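Local coordinates for Dna-binding protein RAP1 (Saccharomyces cerevisiae, PDB 4BJT), which binds DNA, probably at repressor/activator sites, and through its C-terminal domain binds the Rap1-binding module of the telomere protein Rif1, at residues F125-I129 with Y143-M147; V139-Y143 with P155-I161; G160-D166 with L181-H185. One frame throughout, in Å; residues are numbered along the deposited sequence.

All three contacts belong to one all-helical domain, the Rap1 C-terminal domain; contacts 1 and 2 overlap along the chain at helix 140-150, where they share Tyr143, and contact 3 follows. Contact 1 crosses helix 123-132 with helix 140-150 near the centre of the chain. Contact 2 takes the start of helix 140-150 and folds the loop that follows it back against that helix; its centre is about 8 Å from that of contact 1. Contact 3 begins on the end of that loop, shares Gly160 and Ile161 with contact 2 about 9 Å away, and ties helix 164-171 to helix 175-185. Together they join the central helices to the C-terminal ones, contacts 1 and 3 about 15 Å apart, centre to centre.

Contact 1: F125-I129 with Y143-M147; sequences FSTSI and YFLNM
The hydroxyl of Tyr143 lies at the edge of the Phe125 ring, close to the ring plane, with OH 3.9 Å from Phe125 CE1. Its polar partner is elsewhere: Asn153, in the loop beyond helix 140-150, is hydrogen-bonded to this oxygen through OD1. That bond ties down the far end of a ring otherwise surrounded by apolar groups. The rest of the contact is hydrocarbon and sulfur.

Ile129 is the wedge. Its CG1 sits over one face of the Tyr143 ring, off centre, in a CH-pi contact 3.9 Å from the centroid, while CG2 touches the CG and CD2 end of the same ring. The next carbon out, CD1, has two further neighbours. It comes within 3.5 Å of Phe144 CZ, and it also covers the centre of one face of Phe125, one turn earlier in its own helix. Three aromatic rings thus converge on one isoleucine.

Phe125 reaches across to the other helix because chi1 (-174°) swings its CG to the side opposite the backbone N; there CE2 lies 3.9 Å from Phe144 CE1. Met147 meets it coming the opposite way on a fully extended chain. SD lies in the plane of the Phe125 ring, at its edge and 5.2 Å from the centroid, an edge-on Met-aromatic contact; the terminal CE is 3.7 Å from Phe125 CZ.

The axes of the two helical segments stay 13.3 Å apart and run at 101° to each other, leaving the large side chains to fill the gap. Behind Phe144 lies helix 88-99, where Phe91 meets its ring edge-to-face and Leu95 packs alongside. Helix 123-132 backs onto helix 108-119 through Ser126 and Thr127, and Thr127 also packs on an apolar side chain of the bound peptide.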
ATOM      1  N   PHE C 125       5.581  -9.252   3.270  1.00 19.37           N
ATOM      2  CA  PHE C 125       5.185  -8.292   2.244  1.00 17.48           C
ATOM      3  C   PHE C 125       4.065  -7.376   2.743  1.00 20.17           C
ATOM      4  O   PHE C 125       4.176  -6.155   2.605  1.00 19.32           O
ATOM      5  CB  PHE C 125       4.771  -9.036   0.968  1.00 17.35           C
ATOM      6  CG  PHE C 125       4.477  -8.184  -0.241  1.00 17.18           C
ATOM      7  CD1 PHE C 125       5.172  -7.004  -0.473  1.00 20.37           C
ATOM      8  CD2 PHE C 125       3.630  -8.645  -1.235  1.00 17.42           C
ATOM      9  CE1 PHE C 125       4.955  -6.264  -1.624  1.00 19.94           C
ATOM     10  CE2 PHE C 125       3.422  -7.906  -2.395  1.00 18.50           C
ATOM     11  CZ  PHE C 125       4.062  -6.713  -2.570  1.00 17.94           C
ATOM     12  N   SER C 126       2.987  -7.921   3.364  1.00 17.42           N
ATOM     13  CA  SER C 126       1.915  -7.092   3.932  0.72 18.08           C
ATOM     14  C   SER C 126       2.468  -6.080   4.947  1.00 20.59           C
ATOM     15  O   SER C 126       2.051  -4.921   4.977  1.00 20.34           O
ATOM     16  CB  SER C 126       0.876  -7.954   4.638  0.72 20.91           C
ATOM     17  OG  SER C 126       0.138  -8.662   3.669  0.72 22.77           O
ATOM     18  N   THR C 127       3.423  -6.537   5.773  1.00 20.08           N
ATOM     19  CA  THR C 127       4.033  -5.661   6.783  1.00 19.95           C
ATOM     20  C   THR C 127       4.780  -4.518   6.110  1.00 22.73           C
ATOM     21  O   THR C 127       4.641  -3.356   6.541  1.00 22.12           O
ATOM     22  CB  THR C 127       4.959  -6.475   7.708  1.00 26.68           C
ATOM     23  OG1 THR C 127       4.147  -7.440   8.355  1.00 27.97           O
ATOM     24  CG2 THR C 127       5.658  -5.599   8.755  1.00 29.98           C
ATOM     25  N   SER C 128       5.560  -4.829   5.065  1.00 20.66           N
ATOM     26  CA  SER C 128       6.313  -3.814   4.331  0.73 20.75           C
ATOM     27  C   SER C 128       5.354  -2.824   3.653  1.00 23.38           C
ATOM     28  O   SER C 128       5.592  -1.601   3.670  1.00 22.60           O
ATOM     29  CB  SER C 128       7.213  -4.447   3.279  0.73 24.04           C
ATOM     30  OG  SER C 128       8.265  -5.165   3.908  0.73 31.82           O
ATOM     31  N   ILE C 129       4.253  -3.335   3.073  1.00 19.59           N
ATOM     32  CA  ILE C 129       3.279  -2.456   2.430  1.00 16.39           C
ATOM     33  C   ILE C 129       2.655  -1.537   3.473  1.00 18.21           C
ATOM     34  O   ILE C 129       2.600  -0.307   3.281  1.00 19.44           O
ATOM     35  CB  ILE C 129       2.185  -3.265   1.693  1.00 17.88           C
ATOM     36  CG1 ILE C 129       2.783  -4.070   0.526  1.00 18.56           C
ATOM     37  CG2 ILE C 129       1.066  -2.328   1.180  1.00 18.37           C
ATOM     38  CD1 ILE C 129       1.839  -5.126   0.007  1.00 20.05           C
ATOM     39  N   TYR C 143      -2.133   0.188  -3.910  1.00 16.15           N
ATOM     40  CA  TYR C 143      -0.798  -0.387  -3.976  1.00 14.73           C
ATOM     41  C   TYR C 143      -0.790  -1.523  -4.978  1.00 17.47           C
ATOM     42  O   TYR C 143       0.023  -1.525  -5.903  1.00 17.51           O
ATOM     43  CB  TYR C 143      -0.343  -0.859  -2.592  1.00 17.38           C
ATOM     44  CG  TYR C 143       1.104  -1.307  -2.561  1.00 17.23           C
ATOM     45  CD1 TYR C 143       1.492  -2.526  -3.116  1.00 18.07           C
ATOM     46  CD2 TYR C 143       2.100  -0.474  -2.064  1.00 15.86           C
ATOM     47  CE1 TYR C 143       2.823  -2.918  -3.131  1.00 15.77           C
ATOM     48  CE2 TYR C 143       3.430  -0.885  -2.016  1.00 17.59           C
ATOM     49  CZ  TYR C 143       3.793  -2.100  -2.558  1.00 19.68           C
ATOM     50  OH  TYR C 143       5.123  -2.437  -2.512  1.00 22.46           O
ATOM     51  N   PHE C 144      -1.699  -2.474  -4.825  1.00 16.51           N
ATOM     52  CA  PHE C 144      -1.696  -3.641  -5.741  1.00 15.97           C
ATOM     53  C   PHE C 144      -2.073  -3.285  -7.164  1.00 17.65           C
ATOM     54  O   PHE C 144      -1.434  -3.774  -8.091  1.00 17.25           O
ATOM     55  CB  PHE C 144      -2.593  -4.759  -5.204  1.00 16.31           C
ATOM     56  CG  PHE C 144      -1.995  -5.429  -4.002  1.00 16.64           C
ATOM     57  CD1 PHE C 144      -0.901  -6.253  -4.130  1.00 19.20           C
ATOM     58  CD2 PHE C 144      -2.486  -5.187  -2.738  1.00 18.86           C
ATOM     59  CE1 PHE C 144      -0.318  -6.843  -3.010  1.00 19.49           C
ATOM     60  CE2 PHE C 144      -1.880  -5.761  -1.617  1.00 22.70           C
ATOM     61  CZ  PHE C 144      -0.806  -6.586  -1.767  1.00 20.61           C
ATOM     62  N   LEU C 145      -3.089  -2.428  -7.379  1.00 15.34           N
ATOM     63  CA  LEU C 145      -3.446  -2.093  -8.754  1.00 16.25           C
ATOM     64  C   LEU C 145      -2.284  -1.476  -9.486  1.00 16.91           C
ATOM     65  O   LEU C 145      -2.056  -1.784 -10.651  1.00 18.78           O
ATOM     66  CB  LEU C 145      -4.622  -1.126  -8.806  1.00 18.34           C
ATOM     67  CG  LEU C 145      -5.977  -1.700  -8.403  1.00 22.19           C
ATOM     68  CD1 LEU C 145      -6.973  -0.569  -8.080  1.00 23.04           C
ATOM     69  CD2 LEU C 145      -6.526  -2.628  -9.491  1.00 20.00           C
ATOM     70  N   ASN C 146      -1.565  -0.545  -8.825  1.00 15.99           N
ATOM     71  CA  ASN C 146      -0.455   0.148  -9.473  1.00 17.14           C
ATOM     72  C   ASN C 146       0.767  -0.750  -9.610  1.00 19.78           C
ATOM     73  O   ASN C 146       1.421  -0.735 -10.642  1.00 19.92           O
ATOM     74  CB  ASN C 146      -0.164   1.472  -8.775  1.00 16.07           C
ATOM     75  CG  ASN C 146      -1.249   2.471  -9.097  1.00 18.11           C
ATOM     76  OD1 ASN C 146      -1.164   3.193 -10.082  1.00 20.09           O
ATOM     77  ND2 ASN C 146      -2.284   2.494  -8.316  1.00 17.28           N
ATOM     78  N   MET C 147       1.052  -1.578  -8.612  1.00 17.03           N
ATOM     79  CA  MET C 147       2.122  -2.565  -8.690  1.00 16.45           C
ATOM     80  C   MET C 147       1.900  -3.470  -9.892  1.00 20.03           C
ATOM     81  O   MET C 147       2.803  -3.706 -10.694  1.00 19.74           O
ATOM     82  CB  MET C 147       2.133  -3.400  -7.398  1.00 18.18           C
ATOM     83  CG  MET C 147       3.140  -4.567  -7.423  1.00 20.82           C
ATOM     84  SD  MET C 147       2.744  -5.646  -6.032  1.00 24.14           S
ATOM     85  CE  MET C 147       3.926  -7.033  -6.233  1.00 22.52           C
TER

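Contact 2: V139-Y143 with P155-I161; sequences VFPRY and PPNVPGI
Pro155 presses its CD over the face of the Tyr143 ring that lies opposite Ile129, 3.9 Å from the centroid, completing a sandwich of the ring. Ile161 closes in at the base of the same residue, its CD1 3.6 Å from Tyr143 CA, and its CG2 reaches the CD2 side of the ring. Equally close is Val158 CG1, 3.5 Å from Arg142 CD.

Arg142 bends at chi3 (-62°), which turns its guanidinium toward the type II turn Val158-Ile161. Its NH1 donates to Pro159 O at 2.9 Å, the acceptor lying in the guanidinium plane although the donor stands well above the carbonyl plane. This oxygen belongs to the central peptide of the turn, whose third position is Gly160 with its positive phi. Asp59 and Glu55 form salt bridges with the same guanidinium.

Packing is slacker at Val139, where CG1 comes no nearer to Ile161 CG1 than 4.1 Å. On the solvent side, Pro156 and Asn157 bulge away from the helix and leave it untouched.

The loop therefore lies along the first turn of helix 140-150, with Tyr58 of helix 56-59 covering Arg142, Val158 and Pro159, and helix 123-132 behind Tyr143.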
ATOM      1  N   VAL C 139      -5.318   2.740   1.244  1.00 22.15           N
ATOM      2  CA  VAL C 139      -4.387   2.813   0.122  1.00 21.52           C
ATOM      3  C   VAL C 139      -3.902   1.378  -0.281  1.00 22.35           C
ATOM      4  O   VAL C 139      -3.208   1.239  -1.283  1.00 21.88           O
ATOM      5  CB  VAL C 139      -3.249   3.816   0.464  1.00 27.52           C
ATOM      6  CG1 VAL C 139      -2.336   4.048  -0.725  1.00 27.66           C
ATOM      7  CG2 VAL C 139      -3.824   5.159   0.937  1.00 29.41           C
ATOM      8  N   PHE C 140      -4.291   0.295   0.450  1.00 20.26           N
ATOM      9  CA  PHE C 140      -3.878  -1.079   0.063  1.00 21.31           C
ATOM     10  C   PHE C 140      -4.295  -1.436  -1.344  1.00 22.37           C
ATOM     11  O   PHE C 140      -3.486  -1.931  -2.138  1.00 20.98           O
ATOM     12  CB  PHE C 140      -4.448  -2.137   1.011  1.00 23.88           C
ATOM     13  CG  PHE C 140      -3.411  -2.809   1.846  1.00 25.14           C
ATOM     14  CD1 PHE C 140      -2.639  -3.812   1.326  1.00 30.61           C
ATOM     15  CD2 PHE C 140      -3.211  -2.435   3.153  1.00 31.79           C
ATOM     16  CE1 PHE C 140      -1.679  -4.459   2.108  1.00 32.36           C
ATOM     17  CE2 PHE C 140      -2.229  -3.049   3.916  1.00 33.98           C
ATOM     18  CZ  PHE C 140      -1.494  -4.082   3.393  1.00 30.95           C
ATOM     19  N   PRO C 141      -5.566  -1.223  -1.731  1.00 20.42           N
ATOM     20  CA  PRO C 141      -5.955  -1.582  -3.108  1.00 19.76           C
ATOM     21  C   PRO C 141      -5.155  -0.829  -4.167  1.00 21.05           C
ATOM     22  O   PRO C 141      -4.708  -1.398  -5.161  1.00 19.75           O
ATOM     23  CB  PRO C 141      -7.449  -1.262  -3.145  1.00 21.60           C
ATOM     24  CG  PRO C 141      -7.875  -1.392  -1.720  1.00 26.33           C
ATOM     25  CD  PRO C 141      -6.725  -0.767  -0.959  1.00 22.58           C
ATOM     26  N   ARG C 142      -4.913   0.453  -3.912  1.00 20.55           N
ATOM     27  CA  ARG C 142      -4.132   1.287  -4.792  1.00 19.31           C
ATOM     28  C   ARG C 142      -2.728   0.692  -4.989  1.00 17.91           C
ATOM     29  O   ARG C 142      -2.172   0.732  -6.085  1.00 16.81           O
ATOM     30  CB  ARG C 142      -4.009   2.687  -4.127  1.00 20.35           C
ATOM     31  CG  ARG C 142      -3.374   3.671  -5.014  1.00 22.84           C
ATOM     32  CD  ARG C 142      -3.302   5.059  -4.372  1.00 18.43           C
ATOM     33  NE  ARG C 142      -4.630   5.598  -4.090  1.00 19.68           N
ATOM     34  CZ  ARG C 142      -4.857   6.825  -3.610  1.00 22.76           C
ATOM     35  NH1 ARG C 142      -3.846   7.609  -3.276  1.00 19.84           N
ATOM     36  NH2 ARG C 142      -6.100   7.259  -3.430  1.00 21.65           N
ATOM     37  N   TYR C 143      -2.133   0.188  -3.910  1.00 16.15           N
ATOM     38  CA  TYR C 143      -0.798  -0.387  -3.976  1.00 14.73           C
ATOM     39  C   TYR C 143      -0.790  -1.523  -4.978  1.00 17.47           C
ATOM     40  O   TYR C 143       0.023  -1.525  -5.903  1.00 17.51           O
ATOM     41  CB  TYR C 143      -0.343  -0.859  -2.592  1.00 17.38           C
ATOM     42  CG  TYR C 143       1.104  -1.307  -2.561  1.00 17.23           C
ATOM     43  CD1 TYR C 143       1.492  -2.526  -3.116  1.00 18.07           C
ATOM     44  CD2 TYR C 143       2.100  -0.474  -2.064  1.00 15.86           C
ATOM     45  CE1 TYR C 143       2.823  -2.918  -3.131  1.00 15.77           C
ATOM     46  CE2 TYR C 143       3.430  -0.885  -2.016  1.00 17.59           C
ATOM     47  CZ  TYR C 143       3.793  -2.100  -2.558  1.00 19.68           C
ATOM     48  OH  TYR C 143       5.123  -2.437  -2.512  1.00 22.46           O
ATOM     49  N   PRO C 155       5.231   0.549  -6.375  1.00 19.82           N
ATOM     50  CA  PRO C 155       4.934   1.538  -7.419  1.00 21.92           C
ATOM     51  C   PRO C 155       5.600   2.876  -7.060  1.00 23.12           C
ATOM     52  O   PRO C 155       5.414   3.365  -5.941  1.00 21.35           O
ATOM     53  CB  PRO C 155       3.416   1.646  -7.410  1.00 23.74           C
ATOM     54  CG  PRO C 155       2.924   0.736  -6.418  1.00 25.34           C
ATOM     55  CD  PRO C 155       4.018   0.099  -5.671  1.00 21.16           C
ATOM     56  N   PRO C 156       6.433   3.436  -7.950  1.00 22.48           N
ATOM     57  CA  PRO C 156       7.283   4.557  -7.543  1.00 21.89           C
ATOM     58  C   PRO C 156       6.700   5.952  -7.550  1.00 23.41           C
ATOM     59  O   PRO C 156       7.343   6.854  -6.988  1.00 23.59           O
ATOM     60  CB  PRO C 156       8.434   4.487  -8.540  1.00 25.88           C
ATOM     61  CG  PRO C 156       7.835   3.948  -9.742  1.00 28.99           C
ATOM     62  CD  PRO C 156       6.871   2.911  -9.257  1.00 24.91           C
ATOM     63  N   ASN C 157       5.541   6.163  -8.189  1.00 20.87           N
ATOM     64  CA  ASN C 157       4.986   7.510  -8.343  1.00 20.58           C
ATOM     65  C   ASN C 157       3.505   7.522  -8.053  1.00 22.84           C
ATOM     66  O   ASN C 157       2.719   8.055  -8.847  1.00 26.41           O
ATOM     67  CB  ASN C 157       5.237   7.989  -9.779  1.00 24.80           C
ATOM     68  CG  ASN C 157       6.688   8.028 -10.184  1.00 45.48           C
ATOM     69  OD1 ASN C 157       7.502   8.742  -9.591  1.00 45.25           O
ATOM     70  ND2 ASN C 157       7.030   7.340 -11.246  1.00 43.61           N
ATOM     71  N   VAL C 158       3.112   7.007  -6.886  1.00 18.96           N
ATOM     72  CA  VAL C 158       1.720   6.958  -6.490  1.00 17.16           C
ATOM     73  C   VAL C 158       1.479   7.679  -5.167  1.00 18.68           C
ATOM     74  O   VAL C 158       2.112   7.326  -4.156  1.00 18.03           O
ATOM     75  CB  VAL C 158       1.243   5.504  -6.369  1.00 18.91           C
ATOM     76  CG1 VAL C 158      -0.206   5.431  -5.900  1.00 18.84           C
ATOM     77  CG2 VAL C 158       1.426   4.759  -7.705  1.00 19.09           C
ATOM     78  N   PRO C 159       0.544   8.660  -5.161  1.00 18.16           N
ATOM     79  CA  PRO C 159       0.176   9.324  -3.895  1.00 18.00           C
ATOM     80  C   PRO C 159      -0.217   8.323  -2.805  1.00 19.05           C
ATOM     81  O   PRO C 159      -0.995   7.382  -3.040  1.00 18.51           O
ATOM     82  CB  PRO C 159      -1.019  10.193  -4.307  1.00 20.08           C
ATOM     83  CG  PRO C 159      -0.772  10.502  -5.737  1.00 23.64           C
ATOM     84  CD  PRO C 159      -0.262   9.183  -6.278  1.00 20.16           C
ATOM     85  N   GLY C 160       0.333   8.505  -1.622  1.00 18.87           N
ATOM     86  CA  GLY C 160       0.080   7.629  -0.485  1.00 17.98           C
ATOM     87  C   GLY C 160       1.049   6.479  -0.324  1.00 19.09           C
ATOM     88  O   GLY C 160       1.043   5.820   0.714  1.00 19.06           O
ATOM     89  N   ILE C 161       1.880   6.204  -1.339  1.00 17.07           N
ATOM     90  CA  ILE C 161       2.836   5.102  -1.280  1.00 16.34           C
ATOM     91  C   ILE C 161       4.210   5.692  -1.150  1.00 20.16           C
ATOM     92  O   ILE C 161       4.748   6.250  -2.103  1.00 20.14           O
ATOM     93  CB  ILE C 161       2.698   4.207  -2.553  1.00 18.24           C
ATOM     94  CG1 ILE C 161       1.243   3.725  -2.699  1.00 18.27           C
ATOM     95  CG2 ILE C 161       3.717   3.052  -2.513  1.00 18.48           C
ATOM     96  CD1 ILE C 161       0.990   2.762  -3.813  1.00 22.11           C
TER

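Contact 3: G160-D166 with L181-H185; sequences GIWTHDD and LVKKH
His185 sets its CG anti to its own carbonyl carbon (chi1 -65°), laying the imidazole against Trp162, while the fully extended chain of Lys184 carries NZ to Asp166. The imidazole and the indole five-membered ring stack face to face, centroids 4.1 Å apart and planes 21° from parallel; CG of Lys184 covers the opposite imidazole face.

In the ring plane ND1 accepts from Gly160 N at 2.9 Å, and NE2 donates to Asp166 OD2 at 2.9 Å, which fixes the ring's flip and fits a neutral histidine protonated on NE2. Of the three donors to OD2, Lys184 NZ takes its syn lone pair in a salt bridge of 2.7 Å, whereas His185 NE2 and Thr163 N approach from above the carboxylate plane. The Thr163 bond is half of a capping box, Asp166 N returning to Thr163 OG1 at 3.1 Å. A water accepts from Lys184 NZ and probably donates to Ile161 O; NZ also hydrogen-bonds Pro156 O.

Leu181 CD1 lies where the indole rim meets Asp166, 3.7 Å from both Trp162 CZ3 and Asp166 CB.

These groups fasten the start of helix 164-171 to the end of helix 175-185; Arg193 of helix 187-198 adds a cation-pi contact with Trp162.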
ATOM      1  N   GLY C 160       0.333   8.505  -1.622  1.00 18.87           N
ATOM      2  CA  GLY C 160       0.080   7.629  -0.485  1.00 17.98           C
ATOM      3  C   GLY C 160       1.049   6.479  -0.324  1.00 19.09           C
ATOM      4  O   GLY C 160       1.043   5.820   0.714  1.00 19.06           O
ATOM      5  N   ILE C 161       1.880   6.204  -1.339  1.00 17.07           N
ATOM      6  CA  ILE C 161       2.836   5.102  -1.280  1.00 16.34           C
ATOM      7  C   ILE C 161       4.210   5.692  -1.150  1.00 20.16           C
ATOM      8  O   ILE C 161       4.748   6.250  -2.103  1.00 20.14           O
ATOM      9  CB  ILE C 161       2.698   4.207  -2.553  1.00 18.24           C
ATOM     10  CG1 ILE C 161       1.243   3.725  -2.699  1.00 18.27           C
ATOM     11  CG2 ILE C 161       3.717   3.052  -2.513  1.00 18.48           C
ATOM     12  CD1 ILE C 161       0.990   2.762  -3.813  1.00 22.11           C
ATOM     13  N   TRP C 162       4.764   5.630   0.070  1.00 19.19           N
ATOM     14  CA  TRP C 162       6.057   6.218   0.350  1.00 19.14           C
ATOM     15  C   TRP C 162       7.194   5.314  -0.092  1.00 23.77           C
ATOM     16  O   TRP C 162       7.355   4.219   0.433  1.00 24.64           O
ATOM     17  CB  TRP C 162       6.190   6.522   1.850  1.00 17.85           C
ATOM     18  CG  TRP C 162       5.328   7.654   2.285  1.00 18.65           C
ATOM     19  CD1 TRP C 162       4.017   7.608   2.645  1.00 20.34           C
ATOM     20  CD2 TRP C 162       5.735   9.018   2.425  1.00 19.48           C
ATOM     21  NE1 TRP C 162       3.571   8.868   2.965  1.00 20.48           N
ATOM     22  CE2 TRP C 162       4.606   9.757   2.833  1.00 21.73           C
ATOM     23  CE3 TRP C 162       6.952   9.680   2.261  1.00 21.41           C
ATOM     24  CZ2 TRP C 162       4.657  11.134   3.067  1.00 22.17           C
ATOM     25  CZ3 TRP C 162       7.008  11.029   2.528  1.00 23.27           C
ATOM     26  CH2 TRP C 162       5.858  11.753   2.868  1.00 23.49           C
ATOM     27  N   THR C 163       8.028   5.800  -0.986  1.00 22.41           N
ATOM     28  CA  THR C 163       9.209   5.066  -1.418  1.00 21.78           C
ATOM     29  C   THR C 163      10.426   5.452  -0.565  1.00 25.11           C
ATOM     30  O   THR C 163      10.418   6.443   0.175  1.00 24.17           O
ATOM     31  CB  THR C 163       9.497   5.372  -2.874  1.00 25.07           C
ATOM     32  OG1 THR C 163       9.790   6.763  -2.971  1.00 25.03           O
ATOM     33  CG2 THR C 163       8.334   5.011  -3.781  1.00 26.08           C
ATOM     34  N   HIS C 164      11.518   4.703  -0.748  1.00 25.06           N
ATOM     35  CA  HIS C 164      12.776   5.026  -0.072  1.00 27.66           C
ATOM     36  C   HIS C 164      13.223   6.438  -0.431  1.00 31.49           C
ATOM     37  O   HIS C 164      13.591   7.214   0.452  1.00 30.68           O
ATOM     38  CB  HIS C 164      13.852   4.003  -0.456  1.00 30.79           C
ATOM     39  CG  HIS C 164      15.207   4.349   0.085  1.00 37.73           C
ATOM     40  ND1 HIS C 164      15.547   4.084   1.403  1.00 41.62           N
ATOM     41  CD2 HIS C 164      16.242   4.979  -0.517  1.00 42.40           C
ATOM     42  CE1 HIS C 164      16.785   4.543   1.555  1.00 42.74           C
ATOM     43  NE2 HIS C 164      17.246   5.081   0.424  1.00 43.59           N
ATOM     44  N   ASP C 165      13.142   6.801  -1.725  1.00 29.59           N
ATOM     45  CA  ASP C 165      13.507   8.143  -2.176  1.00 30.49           C
ATOM     46  C   ASP C 165      12.653   9.224  -1.522  1.00 30.16           C
ATOM     47  O   ASP C 165      13.155  10.289  -1.198  1.00 31.16           O
ATOM     48  CB  ASP C 165      13.402   8.244  -3.709  1.00 33.43           C
ATOM     49  CG  ASP C 165      14.501   7.505  -4.460  1.00 48.19           C
ATOM     50  OD1 ASP C 165      15.489   7.071  -3.804  1.00 49.81           O
ATOM     51  OD2 ASP C 165      14.400   7.398  -5.708  1.00 50.55           O
ATOM     52  N   ASP C 166      11.354   8.957  -1.349  1.00 25.52           N
ATOM     53  CA  ASP C 166      10.462   9.911  -0.702  1.00 25.30           C
ATOM     54  C   ASP C 166      10.889  10.134   0.745  1.00 25.46           C
ATOM     55  O   ASP C 166      10.891  11.267   1.209  1.00 26.12           O
ATOM     56  CB  ASP C 166       9.004   9.420  -0.702  1.00 24.49           C
ATOM     57  CG  ASP C 166       8.322   9.370  -2.040  1.00 25.62           C
ATOM     58  OD1 ASP C 166       8.795  10.037  -2.969  1.00 28.04           O
ATOM     59  OD2 ASP C 166       7.250   8.694  -2.146  1.00 22.23           O
ATOM     60  N   LEU C 181       7.643  16.496  -2.838  1.00 29.34           N
ATOM     61  CA  LEU C 181       7.087  15.523  -1.952  1.00 28.33           C
ATOM     62  C   LEU C 181       5.654  15.850  -1.547  1.00 28.01           C
ATOM     63  O   LEU C 181       4.810  14.949  -1.570  1.00 24.96           O
ATOM     64  CB  LEU C 181       7.994  15.424  -0.730  1.00 30.07           C
ATOM     65  CG  LEU C 181       7.721  14.313   0.204  1.00 32.44           C
ATOM     66  CD1 LEU C 181       7.929  12.963  -0.482  1.00 31.56           C
ATOM     67  CD2 LEU C 181       8.634  14.409   1.389  1.00 35.08           C
ATOM     68  N   VAL C 182       5.375  17.111  -1.172  1.00 26.39           N
ATOM     69  CA  VAL C 182       4.010  17.480  -0.772  1.00 27.11           C
ATOM     70  C   VAL C 182       3.110  17.496  -1.973  1.00 27.36           C
ATOM     71  O   VAL C 182       1.939  17.196  -1.833  1.00 27.92           O
ATOM     72  CB  VAL C 182       3.852  18.751   0.087  1.00 33.50           C
ATOM     73  CG1 VAL C 182       4.620  18.613   1.371  1.00 35.03           C
ATOM     74  CG2 VAL C 182       4.225  20.005  -0.681  1.00 34.91           C
ATOM     75  N   LYS C 183       3.634  17.789  -3.172  1.00 25.52           N
ATOM     76  CA  LYS C 183       2.822  17.713  -4.389  1.00 25.64           C
ATOM     77  C   LYS C 183       2.348  16.256  -4.630  1.00 26.34           C
ATOM     78  O   LYS C 183       1.215  16.021  -5.065  1.00 26.92           O
ATOM     79  CB  LYS C 183       3.631  18.233  -5.581  1.00 29.99           C
ATOM     80  CG  LYS C 183       2.907  18.139  -6.906  1.00 40.14           C
ATOM     81  CD  LYS C 183       3.549  19.051  -7.948  1.00 54.50           C
ATOM     82  CE  LYS C 183       2.920  18.928  -9.324  1.00 74.21           C
ATOM     83  NZ  LYS C 183       1.537  19.495  -9.398  1.00 85.50           N
ATOM     84  N   LYS C 184       3.217  15.286  -4.318  1.00 21.87           N
ATOM     85  CA  LYS C 184       2.889  13.880  -4.458  1.00 20.76           C
ATOM     86  C   LYS C 184       1.910  13.389  -3.414  1.00 21.32           C
ATOM     87  O   LYS C 184       0.908  12.764  -3.750  1.00 20.74           O
ATOM     88  CB  LYS C 184       4.178  13.040  -4.422  1.00 20.88           C
ATOM     89  CG  LYS C 184       3.961  11.544  -4.535  1.00 21.87           C
ATOM     90  CD  LYS C 184       5.281  10.795  -4.496  1.00 21.30           C
ATOM     91  CE  LYS C 184       5.057   9.333  -4.792  1.00 21.58           C
ATOM     92  NZ  LYS C 184       6.326   8.557  -4.727  1.00 21.08           N
ATOM     93  N   HIS C 185       2.238  13.595  -2.135  1.00 21.22           N
ATOM     94  CA  HIS C 185       1.482  13.015  -1.021  1.00 20.25           C
ATOM     95  C   HIS C 185       0.524  13.946  -0.297  1.00 22.57           C
ATOM     96  O   HIS C 185      -0.374  13.454   0.380  1.00 21.36           O
ATOM     97  CB  HIS C 185       2.471  12.443  -0.008  1.00 20.75           C
ATOM     98  CG  HIS C 185       3.269  11.289  -0.532  1.00 21.09           C
ATOM     99  ND1 HIS C 185       2.652  10.156  -1.028  1.00 20.73           N
ATOM    100  CD2 HIS C 185       4.607  11.117  -0.592  1.00 22.83           C
ATOM    101  CE1 HIS C 185       3.636   9.353  -1.406  1.00 21.09           C
ATOM    102  NE2 HIS C 185       4.825   9.883  -1.121  1.00 21.87           N
TER
HETATM  103  O   HOH W   1       4.972   5.916  -4.888  1.00 17.50           O